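Local coordinates for protein probable oxidoreductase (Mycobacterium abscessus, PDB 4EYE) that probably acts as an oxidoreductase of the quinone reductase-like, medium-chain dehydrogenase family, its precise substrate and reaction not established, at residues A[192-200]-A[330-338]. Numbering follows the deposited sequence.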
loop_
_atom_site.group_PDB
_atom_site.type_symbol
_atom_site.label_atom_id
_atom_site.label_comp_id
_atom_site.label_asym_id
_atom_site.label_seq_id
_atom_site.Cartn_x
_atom_site.Cartn_y
_atom_site.Cartn_z
ATOM N N ASN A 192 -12.606 -9.326 7.858
ATOM C CA ASN A 192 -12.859 -10.743 7.667
ATOM C C ASN A 192 -11.982 -11.654 8.536
ATOM O O ASN A 192 -12.273 -12.841 8.663
ATOM C CB ASN A 192 -12.896 -11.161 6.194
ATOM C CG ASN A 192 -11.679 -10.760 5.424
ATOM O OD1 ASN A 192 -10.633 -11.410 5.524
ATOM N ND2 ASN A 192 -11.818 -9.718 4.588
ATOM N N ARG A 193 -10.933 -11.105 9.146
ATOM C CA ARG A 193 -10.128 -11.839 10.141
ATOM C C ARG A 193 -10.452 -11.274 11.528
ATOM O O ARG A 193 -9.982 -10.199 11.891
ATOM C CB ARG A 193 -8.629 -11.673 9.842
ATOM C CG ARG A 193 -8.132 -12.433 8.602
ATOM C CD ARG A 193 -6.713 -12.007 8.228
ATOM N NE ARG A 193 -6.652 -10.636 7.666
ATOM C CZ ARG A 193 -5.528 -9.980 7.389
ATOM N NH1 ARG A 193 -4.337 -10.559 7.573
ATOM N NH2 ARG A 193 -5.590 -8.734 6.899
ATOM N N THR A 194 -11.291 -11.971 12.292
ATOM C CA THR A 194 -11.807 -11.404 13.544
ATOM C C THR A 194 -10.707 -11.247 14.611
ATOM O O THR A 194 -10.828 -10.417 15.502
ATOM C CB THR A 194 -13.009 -12.198 14.091
ATOM O OG1 THR A 194 -12.584 -13.522 14.426
ATOM C CG2 THR A 194 -14.153 -12.262 13.047
ATOM N N ALA A 195 -9.632 -12.020 14.509
ATOM C CA ALA A 195 -8.456 -11.825 15.363
ATOM C C ALA A 195 -7.772 -10.436 15.161
ATOM O O ALA A 195 -6.938 -10.037 15.979
ATOM C CB ALA A 195 -7.448 -12.960 15.138
ATOM N N ALA A 196 -8.132 -9.702 14.104
ATOM C CA ALA A 196 -7.543 -8.359 13.836
ATOM C C ALA A 196 -8.373 -7.225 14.395
ATOM O O ALA A 196 -8.053 -6.048 14.169
ATOM C CB ALA A 196 -7.366 -8.147 12.323
ATOM N N THR A 197 -9.456 -7.565 15.094
ATOM C CA THR A 197 -10.387 -6.567 15.606
ATOM C C THR A 197 -9.707 -5.492 16.465
ATOM O O THR A 197 -9.942 -4.306 16.253
ATOM C CB THR A 197 -11.545 -7.237 16.413
ATOM O OG1 THR A 197 -12.286 -8.072 15.523
ATOM C CG2 THR A 197 -12.486 -6.184 16.990
ATOM N N GLU A 198 -8.862 -5.897 17.418
ATOM C CA GLU A 198 -8.196 -4.907 18.297
ATOM C C GLU A 198 -7.145 -4.088 17.537
ATOM O O GLU A 198 -6.963 -2.896 17.797
ATOM C CB GLU A 198 -7.540 -5.578 19.507
ATOM C CG GLU A 198 -8.514 -6.334 20.389
ATOM C CD GLU A 198 -9.632 -5.473 20.912
ATOM O OE1 GLU A 198 -10.729 -6.039 21.103
ATOM O OE2 GLU A 198 -9.434 -4.243 21.130
ATOM N N PHE A 199 -6.453 -4.738 16.622
ATOM C CA PHE A 199 -5.493 -4.047 15.774
ATOM C C PHE A 199 -6.179 -2.922 15.038
ATOM O O PHE A 199 -5.739 -1.783 15.067
ATOM C CB PHE A 199 -4.860 -4.991 14.772
ATOM C CG PHE A 199 -4.007 -4.273 13.740
ATOM C CD1 PHE A 199 -2.736 -3.857 14.061
ATOM C CD2 PHE A 199 -4.514 -3.975 12.489
ATOM C CE1 PHE A 199 -1.951 -3.178 13.108
ATOM C CE2 PHE A 199 -3.744 -3.296 11.548
ATOM C CZ PHE A 199 -2.473 -2.886 11.869
ATOM N N VAL A 200 -7.275 -3.251 14.373
ATOM C CA VAL A 200 -8.027 -2.274 13.595
ATOM C C VAL A 200 -8.547 -1.143 14.450
ATOM O O VAL A 200 -8.434 0.043 14.069
ATOM C CB VAL A 200 -9.132 -2.975 12.758
ATOM C CG1 VAL A 200 -10.165 -1.983 12.275
ATOM C CG2 VAL A 200 -8.462 -3.702 11.589
ATOM N N ALA A 330 1.091 -14.375 2.270
ATOM C CA ALA A 330 0.135 -15.169 1.479
ATOM C C ALA A 330 -0.872 -15.943 2.360
ATOM O O ALA A 330 -2.031 -16.047 2.007
ATOM C CB ALA A 330 0.891 -16.142 0.581
ATOM N N ASP A 331 -0.415 -16.441 3.502
ATOM C CA ASP A 331 -1.265 -17.161 4.438
ATOM C C ASP A 331 -2.178 -16.225 5.230
ATOM O O ASP A 331 -2.933 -16.694 6.067
ATOM C CB ASP A 331 -0.428 -17.939 5.448
ATOM C CG ASP A 331 0.365 -19.051 4.828
ATOM O OD1 ASP A 331 0.096 -19.404 3.689
ATOM O OD2 ASP A 331 1.296 -19.541 5.462
ATOM N N GLY A 332 -2.123 -14.909 4.986
ATOM C CA GLY A 332 -3.039 -13.970 5.642
ATOM C C GLY A 332 -2.674 -13.609 7.070
ATOM O O GLY A 332 -3.534 -13.219 7.859
ATOM N N LYS A 333 -1.403 -13.724 7.425
ATOM C CA LYS A 333 -0.962 -13.393 8.776
ATOM C C LYS A 333 -0.600 -11.906 9.029
ATOM O O LYS A 333 -0.376 -11.540 10.158
ATOM C CB LYS A 333 0.209 -14.298 9.159
ATOM C CG LYS A 333 -0.154 -15.780 9.052
ATOM C CD LYS A 333 1.004 -16.689 9.450
ATOM C CE LYS A 333 0.551 -18.145 9.585
ATOM N NZ LYS A 333 1.691 -18.938 10.071
ATOM N N VAL A 334 -0.575 -11.061 7.994
ATOM C CA VAL A 334 -0.047 -9.697 8.120
ATOM C C VAL A 334 -1.136 -8.659 8.334
ATOM O O VAL A 334 -2.036 -8.506 7.510
ATOM C CB VAL A 334 0.774 -9.281 6.867
ATOM C CG1 VAL A 334 1.245 -7.819 6.962
ATOM C CG2 VAL A 334 1.938 -10.231 6.690
ATOM N N TYR A 335 -1.016 -7.933 9.446
ATOM C CA TYR A 335 -1.829 -6.765 9.718
ATOM C C TYR A 335 -0.984 -5.537 9.397
ATOM O O TYR A 335 0.176 -5.463 9.739
ATOM C CB TYR A 335 -2.302 -6.716 11.178
ATOM C CG TYR A 335 -3.068 -7.925 11.706
ATOM C CD1 TYR A 335 -3.605 -8.892 10.855
ATOM C CD2 TYR A 335 -3.216 -8.103 13.067
ATOM C CE1 TYR A 335 -4.265 -10.026 11.362
ATOM C CE2 TYR A 335 -3.879 -9.205 13.595
ATOM C CZ TYR A 335 -4.412 -10.165 12.738
ATOM O OH TYR A 335 -5.063 -11.257 13.266
ATOM N N GLY A 336 -1.571 -4.560 8.751
ATOM C CA GLY A 336 -0.847 -3.330 8.423
ATOM C C GLY A 336 0.227 -3.690 7.389
ATOM O O GLY A 336 -0.069 -4.340 6.372
ATOM N N LYS A 337 1.467 -3.298 7.656
ATOM C CA LYS A 337 2.539 -3.496 6.716
ATOM C C LYS A 337 3.628 -4.430 7.285
ATOM O O LYS A 337 4.031 -4.313 8.429
ATOM C CB LYS A 337 3.147 -2.131 6.346
ATOM C CG LYS A 337 4.091 -2.175 5.140
ATOM C CD LYS A 337 3.271 -2.313 3.842
ATOM C CE LYS A 337 4.134 -2.463 2.618
ATOM N NZ LYS A 337 3.294 -2.520 1.383
ATOM N N MET A 338 4.150 -5.288 6.423
ATOM C CA MET A 338 5.347 -6.059 6.681
ATOM C C MET A 338 6.491 -5.489 5.828
ATOM O O MET A 338 6.286 -5.184 4.651
ATOM C CB MET A 338 5.121 -7.501 6.257
ATOM C CG MET A 338 6.363 -8.375 6.056
ATOM S SD MET A 338 5.950 -10.068 5.459
ATOM C CE MET A 338 5.605 -10.954 6.956
#
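Y335 reaches from the loop 331-336 onto the 3-10 turn 194-196 and the first turn of helix 197-203 and meets a different partner at each level of its side chain. Its CB sits almost on the normal through the centre of the F199 ring, 3.7 Å from the centroid, a CH-pi contact. F199 CG stands anti to the backbone N (chi1 172°), which swings the ring out beneath that methylene and carries F199 CZ to 3.7 Å from G336 N. Beyond CG, Y335 CD2 touches F199 CB, while the two side chains run past one another in opposing senses, their ring planes at an oblique 43°. A196 CB covers one face of the Y335 ring, 3.7 Å from its centroid and offset toward the rim. At the tip, Y335 OH packs against A195, 3.5 Å from its CB.

The contact bridges the two lobes of a medium-chain dehydrogenase/reductase: 192-200 follows strand 186-191 of the parallel, Rossmann-type sheet, and 330-338 leads from helix 322-330 into strand 337-341 of the other lobe. Backbone hydrogen bonding of G336 with A169 ties the same loop to the Rossmann-type side.

At the ring edge, near its plane, lies R193 NH1, 3.8 Å from Y335 CD1. G332, the first residue past helix 322-330 to leave helical angles, has positive phi and belongs to the Schellman motif there. R193 NH1 donates to two carbonyls of the loop, G332 O at 2.8 Å and V334 O at 3.1 Å. Both acceptors lie near the guanidinium plane, yet NH1 stands above each carbonyl plane, about 60° out of it.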